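Side-chain contacts in putative aldolase (PDB 3DXI), which is of unestablished function but has the closed eight-stranded parallel beta-alpha barrel of the HMGL-like branch of the TIM-barrel proteins: residues W19-K24 against T220-G225; V26-L31 against I255-P260; N34-D39 against F248-N253; N203-I208 against K240-N245. All coordinates share one frame; numbering follows the deposited sequence.

Contact 1: W19-K24 against T220-G225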
loop_
_atom_site.group_PDB
_atom_site.type_symbol
_atom_site.label_atom_id
_atom_site.label_comp_id
_atom_site.label_asym_id
_atom_site.label_seq_id
_atom_site.Cartn_x
_atom_site.Cartn_y
_atom_site.Cartn_z
ATOM N N TRP A 19 -8.209 -21.857 -11.413
ATOM C CA TRP A 19 -7.255 -21.701 -12.503
ATOM C C TRP A 19 -7.915 -21.801 -13.876
ATOM O O TRP A 19 -7.276 -22.148 -14.869
ATOM C CB TRP A 19 -6.126 -22.729 -12.368
ATOM C CG TRP A 19 -5.149 -22.341 -11.302
ATOM C CD1 TRP A 19 -4.077 -21.499 -11.440
ATOM C CD2 TRP A 19 -5.221 -22.672 -9.907
ATOM N NE1 TRP A 19 -3.487 -21.279 -10.219
ATOM C CE2 TRP A 19 -4.167 -21.986 -9.261
ATOM C CE3 TRP A 19 -6.078 -23.474 -9.142
ATOM C CZ2 TRP A 19 -3.946 -22.083 -7.881
ATOM C CZ3 TRP A 19 -5.858 -23.569 -7.770
ATOM C CH2 TRP A 19 -4.801 -22.875 -7.154
ATOM N N ASP A 20 -9.208 -21.504 -13.926
ATOM C CA ASP A 20 -9.916 -21.513 -15.193
ATOM C C ASP A 20 -10.025 -20.073 -15.649
ATOM O O ASP A 20 -10.393 -19.192 -14.877
ATOM C CB ASP A 20 -11.315 -22.118 -15.060
ATOM C CG ASP A 20 -11.297 -23.638 -15.067
ATOM O OD1 ASP A 20 -10.667 -24.218 -15.985
ATOM O OD2 ASP A 20 -11.918 -24.244 -14.161
ATOM N N PHE A 21 -9.665 -19.844 -16.903
ATOM C CA PHE A 21 -9.723 -18.526 -17.506
ATOM C C PHE A 21 -10.131 -18.767 -18.944
ATOM O O PHE A 21 -9.498 -19.553 -19.648
ATOM C CB PHE A 21 -8.354 -17.842 -17.464
ATOM C CG PHE A 21 -7.930 -17.404 -16.088
ATOM C CD1 PHE A 21 -8.579 -16.354 -15.445
ATOM C CD2 PHE A 21 -6.876 -18.038 -15.438
ATOM C CE1 PHE A 21 -8.180 -15.940 -14.171
ATOM C CE2 PHE A 21 -6.472 -17.634 -14.169
ATOM C CZ PHE A 21 -7.127 -16.581 -13.533
ATOM N N ASN A 22 -11.200 -18.107 -19.369
ATOM C CA ASN A 22 -11.700 -18.244 -20.729
ATOM C C ASN A 22 -10.725 -17.574 -21.702
ATOM O O ASN A 22 -10.011 -16.639 -21.329
ATOM C CB ASN A 22 -13.094 -17.623 -20.806
ATOM C CG ASN A 22 -14.099 -18.355 -19.918
ATOM O OD1 ASN A 22 -15.013 -17.748 -19.347
ATOM N ND2 ASN A 22 -13.939 -19.670 -19.808
ATOM N N SER A 23 -10.695 -18.062 -22.941
ATOM C CA SER A 23 -9.787 -17.558 -23.973
ATOM C C SER A 23 -9.818 -16.049 -24.187
ATOM O O SER A 23 -8.810 -15.453 -24.568
ATOM C CB SER A 23 -10.061 -18.259 -25.311
ATOM O OG SER A 23 -11.237 -17.749 -25.919
ATOM N N LYS A 24 -10.966 -15.422 -23.961
ATOM C CA LYS A 24 -11.043 -13.981 -24.150
ATOM C C LYS A 24 -10.153 -13.249 -23.145
ATOM O O LYS A 24 -9.446 -12.304 -23.503
ATOM C CB LYS A 24 -12.493 -13.505 -24.045
ATOM C CG LYS A 24 -13.260 -13.567 -25.373
ATOM C CD LYS A 24 -13.113 -14.925 -26.075
ATOM C CE LYS A 24 -14.064 -15.052 -27.271
ATOM N NZ LYS A 24 -13.888 -16.331 -28.033
ATOM N N THR A 220 -3.447 -5.926 -10.903
ATOM C CA THR A 220 -4.324 -5.578 -9.780
ATOM C C THR A 220 -3.920 -6.300 -8.500
ATOM O O THR A 220 -4.679 -6.328 -7.537
ATOM C CB THR A 220 -5.840 -5.846 -10.054
ATOM O OG1 THR A 220 -6.079 -7.248 -10.180
ATOM C CG2 THR A 220 -6.300 -5.136 -11.325
ATOM N N GLY A 221 -2.711 -6.864 -8.491
ATOM C CA GLY A 221 -2.222 -7.576 -7.317
ATOM C C GLY A 221 -2.927 -8.900 -7.075
ATOM O O GLY A 221 -2.780 -9.510 -6.017
HETATM N N MSE A 222 -3.692 -9.347 -8.065
HETATM C CA MSE A 222 -4.438 -10.599 -7.970
HETATM C C MSE A 222 -3.585 -11.722 -7.393
HETATM O O MSE A 222 -2.486 -12.010 -7.877
HETATM C CB MSE A 222 -4.976 -11.006 -9.348
HETATM C CG MSE A 222 -5.892 -12.226 -9.332
HETATM SE SE MSE A 222 -6.583 -12.635 -11.104
HETATM C CE MSE A 222 -8.132 -13.700 -10.623
ATOM N N GLY A 223 -4.115 -12.349 -6.348
ATOM C CA GLY A 223 -3.429 -13.430 -5.668
ATOM C C GLY A 223 -4.264 -13.768 -4.451
ATOM O O GLY A 223 -5.143 -12.993 -4.078
ATOM N N ARG A 224 -4.016 -14.911 -3.826
ATOM C CA ARG A 224 -4.809 -15.282 -2.661
ATOM C C ARG A 224 -4.599 -14.319 -1.491
ATOM O O ARG A 224 -3.519 -13.737 -1.324
ATOM C CB ARG A 224 -4.497 -16.725 -2.237
ATOM C CG ARG A 224 -3.026 -17.025 -2.010
ATOM C CD ARG A 224 -2.827 -18.483 -1.576
ATOM N NE ARG A 224 -3.154 -19.450 -2.626
ATOM C CZ ARG A 224 -2.300 -19.865 -3.561
ATOM N NH1 ARG A 224 -1.056 -19.396 -3.583
ATOM N NH2 ARG A 224 -2.684 -20.755 -4.470
ATOM N N GLY A 225 -5.651 -14.143 -0.695
ATOM C CA GLY A 225 -5.581 -13.257 0.454
ATOM C C GLY A 225 -5.321 -11.802 0.115
ATOM O O GLY A 225 -6.044 -11.197 -0.686
#

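Contact 2: V26-L31 against I255-P260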
loop_
_atom_site.group_PDB
_atom_site.type_symbol
_atom_site.label_atom_id
_atom_site.label_comp_id
_atom_site.label_asym_id
_atom_site.label_seq_id
_atom_site.Cartn_x
_atom_site.Cartn_y
_atom_site.Cartn_z
ATOM N N VAL A 26 -7.637 -14.703 -21.434
ATOM C CA VAL A 26 -6.291 -15.191 -21.685
ATOM C C VAL A 26 -5.625 -14.471 -22.855
ATOM O O VAL A 26 -4.470 -14.065 -22.746
ATOM C CB VAL A 26 -6.293 -16.718 -21.929
ATOM C CG1 VAL A 26 -4.893 -17.198 -22.286
ATOM C CG2 VAL A 26 -6.782 -17.432 -20.680
ATOM N N ASP A 27 -6.345 -14.306 -23.965
ATOM C CA ASP A 27 -5.787 -13.611 -25.123
ATOM C C ASP A 27 -5.539 -12.133 -24.846
ATOM O O ASP A 27 -4.513 -11.586 -25.253
ATOM C CB ASP A 27 -6.701 -13.747 -26.343
ATOM C CG ASP A 27 -6.612 -15.117 -26.986
ATOM O OD1 ASP A 27 -5.664 -15.860 -26.669
ATOM O OD2 ASP A 27 -7.482 -15.449 -27.816
ATOM N N ALA A 28 -6.488 -11.480 -24.182
ATOM C CA ALA A 28 -6.331 -10.071 -23.846
ATOM C C ALA A 28 -5.073 -9.923 -22.980
ATOM O O ALA A 28 -4.249 -9.031 -23.203
ATOM C CB ALA A 28 -7.559 -9.574 -23.090
ATOM N N TYR A 29 -4.931 -10.809 -21.995
ATOM C CA TYR A 29 -3.769 -10.793 -21.104
ATOM C C TYR A 29 -2.468 -10.952 -21.897
ATOM O O TYR A 29 -1.598 -10.088 -21.844
ATOM C CB TYR A 29 -3.871 -11.914 -20.057
ATOM C CG TYR A 29 -2.600 -12.130 -19.250
ATOM C CD1 TYR A 29 -2.208 -11.224 -18.262
ATOM C CD2 TYR A 29 -1.780 -13.238 -19.489
ATOM C CE1 TYR A 29 -1.033 -11.411 -17.533
ATOM C CE2 TYR A 29 -0.603 -13.437 -18.766
ATOM C CZ TYR A 29 -0.235 -12.523 -17.790
ATOM O OH TYR A 29 0.917 -12.725 -17.069
ATOM N N ILE A 30 -2.341 -12.049 -22.639
ATOM C CA ILE A 30 -1.130 -12.300 -23.422
ATOM C C ILE A 30 -0.768 -11.140 -24.350
ATOM O O ILE A 30 0.398 -10.749 -24.435
ATOM C CB ILE A 30 -1.262 -13.593 -24.261
ATOM C CG1 ILE A 30 -1.410 -14.812 -23.340
ATOM C CG2 ILE A 30 -0.047 -13.758 -25.165
ATOM C CD1 ILE A 30 -0.151 -15.163 -22.542
ATOM N N LEU A 31 -1.757 -10.580 -25.039
ATOM C CA LEU A 31 -1.491 -9.471 -25.953
ATOM C C LEU A 31 -1.099 -8.182 -25.230
ATOM O O LEU A 31 -0.276 -7.411 -25.726
ATOM C CB LEU A 31 -2.700 -9.226 -26.861
ATOM C CG LEU A 31 -2.976 -10.386 -27.825
ATOM C CD1 LEU A 31 -4.268 -10.136 -28.587
ATOM C CD2 LEU A 31 -1.804 -10.547 -28.785
ATOM N N ILE A 255 -6.225 -3.823 -16.915
ATOM C CA ILE A 255 -6.762 -3.737 -15.561
ATOM C C ILE A 255 -8.270 -3.946 -15.674
ATOM O O ILE A 255 -8.867 -4.696 -14.899
ATOM C CB ILE A 255 -6.497 -2.350 -14.926
ATOM C CG1 ILE A 255 -5.022 -2.233 -14.519
ATOM C CG2 ILE A 255 -7.429 -2.136 -13.732
ATOM C CD1 ILE A 255 -4.638 -0.861 -14.007
ATOM N N THR A 256 -8.877 -3.276 -16.651
ATOM C CA THR A 256 -10.316 -3.388 -16.878
ATOM C C THR A 256 -10.718 -4.830 -17.176
ATOM O O THR A 256 -11.767 -5.285 -16.733
ATOM C CB THR A 256 -10.774 -2.490 -18.049
ATOM O OG1 THR A 256 -10.582 -1.115 -17.697
ATOM C CG2 THR A 256 -12.246 -2.730 -18.362
ATOM N N THR A 257 -9.880 -5.544 -17.923
ATOM C CA THR A 257 -10.159 -6.934 -18.252
ATOM C C THR A 257 -10.348 -7.756 -16.971
ATOM O O THR A 257 -11.268 -8.571 -16.873
ATOM C CB THR A 257 -9.005 -7.560 -19.078
ATOM O OG1 THR A 257 -8.899 -6.896 -20.341
ATOM C CG2 THR A 257 -9.269 -9.040 -19.334
ATOM N N PHE A 258 -9.485 -7.514 -15.984
ATOM C CA PHE A 258 -9.519 -8.245 -14.720
ATOM C C PHE A 258 -10.422 -7.651 -13.646
ATOM O O PHE A 258 -10.531 -8.207 -12.549
ATOM C CB PHE A 258 -8.092 -8.376 -14.178
ATOM C CG PHE A 258 -7.274 -9.424 -14.882
ATOM C CD1 PHE A 258 -7.361 -10.762 -14.502
ATOM C CD2 PHE A 258 -6.451 -9.084 -15.950
ATOM C CE1 PHE A 258 -6.638 -11.749 -15.177
ATOM C CE2 PHE A 258 -5.719 -10.064 -16.634
ATOM C CZ PHE A 258 -5.814 -11.398 -16.247
ATOM N N THR A 259 -11.086 -6.539 -13.961
ATOM C CA THR A 259 -11.953 -5.876 -12.995
ATOM C C THR A 259 -13.209 -6.655 -12.600
ATOM O O THR A 259 -13.629 -6.597 -11.444
ATOM C CB THR A 259 -12.291 -4.446 -13.478
ATOM O OG1 THR A 259 -11.106 -3.642 -13.384
ATOM C CG2 THR A 259 -13.389 -3.812 -12.628
ATOM N N PRO A 260 -13.841 -7.379 -13.541
ATOM C CA PRO A 260 -15.031 -8.127 -13.115
ATOM C C PRO A 260 -14.669 -9.167 -12.048
ATOM O O PRO A 260 -15.401 -9.361 -11.082
ATOM C CB PRO A 260 -15.518 -8.765 -14.415
ATOM C CG PRO A 260 -15.209 -7.702 -15.420
ATOM C CD PRO A 260 -13.806 -7.256 -15.011
#

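Contact 3: N34-D39 against F248-N253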
loop_
_atom_site.group_PDB
_atom_site.type_symbol
_atom_site.label_atom_id
_atom_site.label_comp_id
_atom_site.label_asym_id
_atom_site.label_seq_id
_atom_site.Cartn_x
_atom_site.Cartn_y
_atom_site.Cartn_z
ATOM N N ASN A 34 2.456 -8.200 -24.296
ATOM C CA ASN A 34 3.345 -7.934 -25.424
ATOM C C ASN A 34 3.674 -6.441 -25.483
ATOM O O ASN A 34 4.768 -6.057 -25.892
ATOM C CB ASN A 34 2.699 -8.325 -26.762
ATOM C CG ASN A 34 2.798 -9.810 -27.060
ATOM O OD1 ASN A 34 3.503 -10.550 -26.375
ATOM N ND2 ASN A 34 2.098 -10.250 -28.103
ATOM N N GLU A 35 2.724 -5.601 -25.074
ATOM C CA GLU A 35 2.927 -4.156 -25.133
ATOM C C GLU A 35 3.273 -3.481 -23.815
ATOM O O GLU A 35 3.200 -2.256 -23.707
ATOM C CB GLU A 35 1.697 -3.478 -25.740
ATOM C CG GLU A 35 1.398 -3.925 -27.160
ATOM C CD GLU A 35 0.380 -3.042 -27.853
ATOM O OE1 GLU A 35 0.735 -1.896 -28.210
ATOM O OE2 GLU A 35 -0.773 -3.491 -28.036
ATOM N N LEU A 36 3.635 -4.275 -22.813
ATOM C CA LEU A 36 4.023 -3.733 -21.515
ATOM C C LEU A 36 5.474 -4.140 -21.279
ATOM O O LEU A 36 5.922 -5.171 -21.783
ATOM C CB LEU A 36 3.115 -4.287 -20.402
ATOM C CG LEU A 36 1.648 -3.823 -20.398
ATOM C CD1 LEU A 36 0.850 -4.571 -19.334
ATOM C CD2 LEU A 36 1.589 -2.332 -20.133
ATOM N N PRO A 37 6.233 -3.334 -20.520
ATOM C CA PRO A 37 7.630 -3.711 -20.284
ATOM C C PRO A 37 7.805 -4.869 -19.291
ATOM O O PRO A 37 8.505 -4.738 -18.285
ATOM C CB PRO A 37 8.258 -2.400 -19.798
ATOM C CG PRO A 37 7.124 -1.743 -19.064
ATOM C CD PRO A 37 5.946 -1.991 -19.980
ATOM N N ILE A 38 7.156 -5.997 -19.586
ATOM C CA ILE A 38 7.229 -7.207 -18.762
ATOM C C ILE A 38 7.954 -8.287 -19.567
ATOM O O ILE A 38 7.527 -8.664 -20.659
ATOM C CB ILE A 38 5.823 -7.719 -18.362
ATOM C CG1 ILE A 38 5.238 -6.844 -17.250
ATOM C CG2 ILE A 38 5.905 -9.160 -17.890
ATOM C CD1 ILE A 38 4.385 -5.704 -17.734
ATOM N N ASP A 39 9.043 -8.791 -18.997
ATOM C CA ASP A 39 9.901 -9.774 -19.642
ATOM C C ASP A 39 9.501 -11.239 -19.568
ATOM O O ASP A 39 9.710 -11.990 -20.522
ATOM C CB ASP A 39 11.309 -9.606 -19.084
ATOM C CG ASP A 39 11.755 -8.162 -19.106
ATOM O OD1 ASP A 39 12.074 -7.666 -20.202
ATOM O OD2 ASP A 39 11.758 -7.519 -18.035
ATOM N N PHE A 248 0.419 3.226 -20.943
ATOM C CA PHE A 248 -0.637 3.253 -19.949
ATOM C C PHE A 248 -2.025 2.940 -20.491
ATOM O O PHE A 248 -2.909 2.535 -19.735
ATOM C CB PHE A 248 -0.612 4.603 -19.244
ATOM C CG PHE A 248 0.574 4.778 -18.338
ATOM C CD1 PHE A 248 0.600 4.166 -17.090
ATOM C CD2 PHE A 248 1.680 5.523 -18.745
ATOM C CE1 PHE A 248 1.709 4.293 -16.261
ATOM C CE2 PHE A 248 2.798 5.656 -17.922
ATOM C CZ PHE A 248 2.814 5.040 -16.677
ATOM N N ASN A 249 -2.218 3.128 -21.793
ATOM C CA ASN A 249 -3.510 2.839 -22.400
ATOM C C ASN A 249 -3.737 1.340 -22.271
ATOM O O ASN A 249 -4.809 0.904 -21.841
ATOM C CB ASN A 249 -3.530 3.271 -23.873
ATOM C CG ASN A 249 -3.660 4.783 -24.037
ATOM O OD1 ASN A 249 -3.514 5.537 -23.077
ATOM N ND2 ASN A 249 -3.927 5.230 -25.263
ATOM N N VAL A 250 -2.716 0.561 -22.626
ATOM C CA VAL A 250 -2.778 -0.895 -22.523
ATOM C C VAL A 250 -2.901 -1.310 -21.053
ATOM O O VAL A 250 -3.674 -2.199 -20.719
ATOM C CB VAL A 250 -1.508 -1.562 -23.122
ATOM C CG1 VAL A 250 -1.473 -3.045 -22.768
ATOM C CG2 VAL A 250 -1.495 -1.391 -24.646
ATOM N N LEU A 251 -2.137 -0.663 -20.179
ATOM C CA LEU A 251 -2.179 -0.987 -18.760
ATOM C C LEU A 251 -3.604 -0.803 -18.223
ATOM O O LEU A 251 -4.128 -1.664 -17.519
ATOM C CB LEU A 251 -1.192 -0.100 -17.986
ATOM C CG LEU A 251 -0.923 -0.433 -16.514
ATOM C CD1 LEU A 251 -0.541 -1.904 -16.363
ATOM C CD2 LEU A 251 0.204 0.460 -16.005
ATOM N N GLY A 252 -4.229 0.319 -18.562
ATOM C CA GLY A 252 -5.587 0.565 -18.113
ATOM C C GLY A 252 -6.563 -0.459 -18.669
ATOM O O GLY A 252 -7.477 -0.903 -17.971
ATOM N N ASN A 253 -6.379 -0.844 -19.930
ATOM C CA ASN A 253 -7.269 -1.822 -20.538
ATOM C C ASN A 253 -7.132 -3.211 -19.924
ATOM O O ASN A 253 -8.129 -3.907 -19.743
ATOM C CB ASN A 253 -7.043 -1.911 -22.049
ATOM C CG ASN A 253 -7.438 -0.636 -22.776
ATOM O OD1 ASN A 253 -8.286 0.123 -22.302
ATOM N ND2 ASN A 253 -6.831 -0.400 -23.936
#

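Contact 4: N203-I208 against K240-N245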
loop_
_atom_site.group_PDB
_atom_site.type_symbol
_atom_site.label_atom_id
_atom_site.label_comp_id
_atom_site.label_asym_id
_atom_site.label_seq_id
_atom_site.Cartn_x
_atom_site.Cartn_y
_atom_site.Cartn_z
ATOM N N ASN A 203 9.206 -2.357 -0.962
ATOM C CA ASN A 203 10.184 -3.436 -0.804
ATOM C C ASN A 203 10.819 -3.711 -2.174
ATOM O O ASN A 203 12.030 -3.888 -2.284
ATOM C CB ASN A 203 9.534 -4.735 -0.310
ATOM C CG ASN A 203 9.219 -4.719 1.174
ATOM O OD1 ASN A 203 9.871 -4.033 1.956
ATOM N ND2 ASN A 203 8.230 -5.508 1.572
ATOM N N SER A 204 9.988 -3.752 -3.213
ATOM C CA SER A 204 10.470 -4.017 -4.569
ATOM C C SER A 204 11.395 -2.906 -5.071
ATOM O O SER A 204 12.451 -3.178 -5.639
ATOM C CB SER A 204 9.287 -4.199 -5.526
ATOM O OG SER A 204 8.431 -5.245 -5.081
ATOM N N ILE A 205 11.007 -1.656 -4.859
ATOM C CA ILE A 205 11.843 -0.547 -5.289
ATOM C C ILE A 205 13.178 -0.590 -4.541
ATOM O O ILE A 205 14.227 -0.277 -5.107
ATOM C CB ILE A 205 11.145 0.811 -5.034
ATOM C CG1 ILE A 205 9.843 0.886 -5.837
ATOM C CG2 ILE A 205 12.070 1.965 -5.425
ATOM C CD1 ILE A 205 10.032 0.749 -7.344
ATOM N N THR A 206 13.134 -0.989 -3.272
ATOM C CA THR A 206 14.334 -1.079 -2.442
ATOM C C THR A 206 15.290 -2.119 -3.029
ATOM O O THR A 206 16.500 -1.894 -3.108
ATOM C CB THR A 206 13.972 -1.466 -0.980
ATOM O OG1 THR A 206 13.181 -0.425 -0.392
ATOM C CG2 THR A 206 15.228 -1.664 -0.148
ATOM N N ALA A 207 14.731 -3.249 -3.454
ATOM C CA ALA A 207 15.515 -4.321 -4.051
ATOM C C ALA A 207 16.053 -3.856 -5.403
ATOM O O ALA A 207 17.237 -4.056 -5.719
ATOM C CB ALA A 207 14.650 -5.573 -4.221
ATOM N N ILE A 208 15.191 -3.226 -6.193
ATOM C CA ILE A 208 15.590 -2.731 -7.507
ATOM C C ILE A 208 16.792 -1.785 -7.391
ATOM O O ILE A 208 17.790 -1.943 -8.106
ATOM C CB ILE A 208 14.420 -1.991 -8.219
ATOM C CG1 ILE A 208 13.337 -3.005 -8.624
ATOM C CG2 ILE A 208 14.934 -1.242 -9.454
ATOM C CD1 ILE A 208 12.068 -2.401 -9.221
ATOM N N LYS A 240 7.935 6.972 -13.661
ATOM C CA LYS A 240 8.272 8.282 -13.109
ATOM C C LYS A 240 9.703 8.381 -12.565
ATOM O O LYS A 240 10.450 9.294 -12.916
ATOM C CB LYS A 240 7.291 8.644 -11.985
ATOM C CG LYS A 240 7.682 9.868 -11.169
ATOM C CD LYS A 240 7.739 11.118 -12.029
ATOM C CE LYS A 240 8.124 12.323 -11.192
ATOM N NZ LYS A 240 8.220 13.556 -12.010
ATOM N N HIS A 241 10.079 7.435 -11.713
ATOM C CA HIS A 241 11.390 7.449 -11.064
ATOM C C HIS A 241 12.545 6.692 -11.706
ATOM O O HIS A 241 13.697 6.910 -11.342
ATOM C CB HIS A 241 11.225 6.974 -9.624
ATOM C CG HIS A 241 10.322 7.844 -8.808
ATOM N ND1 HIS A 241 10.724 9.060 -8.296
ATOM C CD2 HIS A 241 9.028 7.689 -8.441
ATOM C CE1 HIS A 241 9.717 9.614 -7.642
ATOM N NE2 HIS A 241 8.676 8.803 -7.716
ATOM N N HIS A 242 12.259 5.807 -12.651
ATOM C CA HIS A 242 13.334 5.051 -13.283
ATOM C C HIS A 242 13.376 5.180 -14.799
ATOM O O HIS A 242 14.099 4.446 -15.458
ATOM C CB HIS A 242 13.238 3.575 -12.885
ATOM C CG HIS A 242 13.533 3.324 -11.437
ATOM N ND1 HIS A 242 12.808 3.904 -10.419
ATOM C CD2 HIS A 242 14.493 2.580 -10.840
ATOM C CE1 HIS A 242 13.311 3.530 -9.254
ATOM N NE2 HIS A 242 14.334 2.727 -9.483
ATOM N N GLY A 243 12.602 6.114 -15.341
ATOM C CA GLY A 243 12.576 6.327 -16.777
ATOM C C GLY A 243 12.071 5.160 -17.611
ATOM O O GLY A 243 12.426 5.037 -18.778
ATOM N N LEU A 244 11.236 4.306 -17.032
ATOM C CA LEU A 244 10.715 3.158 -17.770
ATOM C C LEU A 244 9.549 3.574 -18.658
ATOM O O LEU A 244 8.538 4.062 -18.162
ATOM C CB LEU A 244 10.238 2.064 -16.805
ATOM C CG LEU A 244 9.806 0.732 -17.427
ATOM C CD1 LEU A 244 11.031 0.041 -18.013
ATOM C CD2 LEU A 244 9.147 -0.152 -16.381
ATOM N N ASN A 245 9.689 3.394 -19.967
ATOM C CA ASN A 245 8.599 3.742 -20.867
ATOM C C ASN A 245 7.472 2.730 -20.690
ATOM O O ASN A 245 7.704 1.523 -20.704
ATOM C CB ASN A 245 9.065 3.753 -22.323
ATOM C CG ASN A 245 7.918 3.983 -23.295
ATOM O OD1 ASN A 245 7.054 4.835 -23.066
ATOM N ND2 ASN A 245 7.906 3.226 -24.389
#

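Contact 1: W19-K24 against T220-G225
Trp19 and Phe21 each meet one partner from the loop that follows strand 214-217, the first a cationic group and the second an apolar tip. In the polar pair, Arg224 brings NH2 to the rim of the indole, 3.9 Å from CZ2 of Trp19. Because NH2 lies near the ring plane, this is an approach to the aromatic edge and not a cation-pi stack over its face; the guanidinium plane is tilted 48° from that of the ring. Arg224 reaches it by a bend at chi3 (67°) after an otherwise straight CB-CG-CD run. The indole is held from other quarters as well: its NE1 bonds to Arg11 O, and its ring meets that of Tyr45 at nearly a right angle.

The apolar pair is Phe21 and Met222, which is modelled as selenomethionine. Their side chains approach from opposite directions, and the terminal CE of Met222 stops 4.2 Å from CE1 of Phe21, again at the ring edge. With CG anti to the backbone N (chi1 -174°) and an extended chain beyond, Met222 reaches across to the other loop at nearly full length. It also touches Thr9, Phe258 and Trp267, while Phe21 packs on Leu10, Leu261 and Phe57.

Both loops follow barrel strands, the first and the eighth, and therefore lie at the C-terminal ends of the strands, the face that carries the active site in TIM barrels generally. Two slender, edge-on touches probably add little directional hold, whereas the bond from Trp19 NE1 to Arg11 O does give the indole a directional tie.

Contact 2: V26-L31 against I255-P260
Tyr29 meets Phe258 where helix 23-34 lies beside helix 248-265. From CB, the torsion that sets CG anti to the backbone N (chi1 170°) places the ring so that one of its ortho carbons reaches Phe258. CD1 of Tyr29 is the atom that touches: it sits 4.0 Å from Phe258 CE2 and 4.1 Å from Phe258 CZ, the two ring planes nearly perpendicular. Beyond the ring, OH bonds to Asp7 OD1 at the end of the first strand, and Thr9 and Leu10 pack against the ring.

In this TIM barrel helix 23-34 follows the first strand and helix 248-265 comes after the eighth, and they become neighbours because the eighth strand lies next to the first. A second touch lies where the backbones come closest, Ala28 and Thr257 having their CA atoms 7.5 Å apart. There the CB of Ala28 faces both branches of Thr257, 4.1 Å from OG1 and 4.2 Å from CG2. The hydroxyl turns back to its own helix and bonds to Asn253 O. Two residues on, Thr259 OG1 donates to Ile255 O (2.9 Å) from above the carbonyl plane, close to the kink at Pro260.

Contact 3: N34-D39 against F248-N253
Glu35 and Leu36 pass close beside Val250 and Leu251, with CA atoms 7.1 Å apart for Glu35 and Val250, before the chain folds through an inverse gamma turn centred on Pro37 and closed by Ile38 N to Leu36 O (2.7 Å). Val250 divides its two methyls between the loop residues. CG1 of Val250, anti to the backbone N (chi1 169°), lies 4.0 Å from Leu36 CG. CG2 of Val250 stands 4.0 Å from Glu35 CB and 4.1 Å from Glu35 OE2; the glutamate crosses the valine at about a right angle, its extended chain running past the methyl. Leu36 then extends CD2 to the next residue of the helix, 4.2 Å from Leu251 CB.

The loop links helix 23-34 to strand 40-45 and so belongs to the N-terminal end of the barrel, where it meets the first turns of helix 248-265. The helix start is also bound across the dimer: Phe248 N and Asn249 OD1 bond to Asn298 of the second subunit.

The contact is almost wholly van der Waals: the branched methyls of Val250 and Leu36 lie against each other, while the exposed carboxylate of Glu35 keeps its charge at the margin.

Contact 4: N203-I208 against K240-N245
His242 inserts its imidazole beside two isoleucines of helix 200-209, one turn apart. Ile208 makes the closer touch: its CG2 lies 4.0 Å from NE2 and 4.1 Å from CD2 of His242. Ile205 adds its own CG2, 4.3 Å from His242 CE1. Both methyls come at the ring obliquely, so the far end of the imidazole, from CE1 round to CD2, is bordered by aliphatic carbon.

In the next shell, His242 NE2 bonds to Asp209 OD1, the residue directly after Ile208; this bond probably helps fix the ring's rotation. Ile208 has CG2 anti to the backbone N, which throws that branch toward the histidine, and its own backbone N is tied to Ser204 O (2.8 Å). Ile205 packs further on Tyr237 and Leu238 of helix 231-241.

Farther out, that helix ends just ahead of the ring, and Gly243, with a positive phi of 63°, turns the chain. His241, the preceding residue, stacks on Tyr237 and touches Thr170 of the second subunit. The contact thus ties the end of helix 231-241 to helix 200-209, the helices that follow and precede the eighth strand, on the outside of the barrel.

A histidine bordered by methyls yet bonded to a carboxylate probably keeps its proton on NE2, and Asp209 could raise its affinity for a second one.

Overall arrangement
From the N terminus, the loop after the first strand opens contact 1, helix 23-34 continues into contact 2, and the turn that follows it enters contact 3. Each is closed only after the chain has passed through all eight strands. Contact 1 closes at 220-225, before contacts 2 and 3, and so crosses both; it crosses contact 4 because 203-208 precedes that closure and 240-245 follows it. Contact 4 falls within contact 3, which in turn falls within contact 2. Contacts 2 and 3 share helix 248-265 and bring the barrel's beginning to its end; contact 1 touches contact 2 through Met222 and Phe258, and contact 3 touches contact 4 through Pro37 and Leu244.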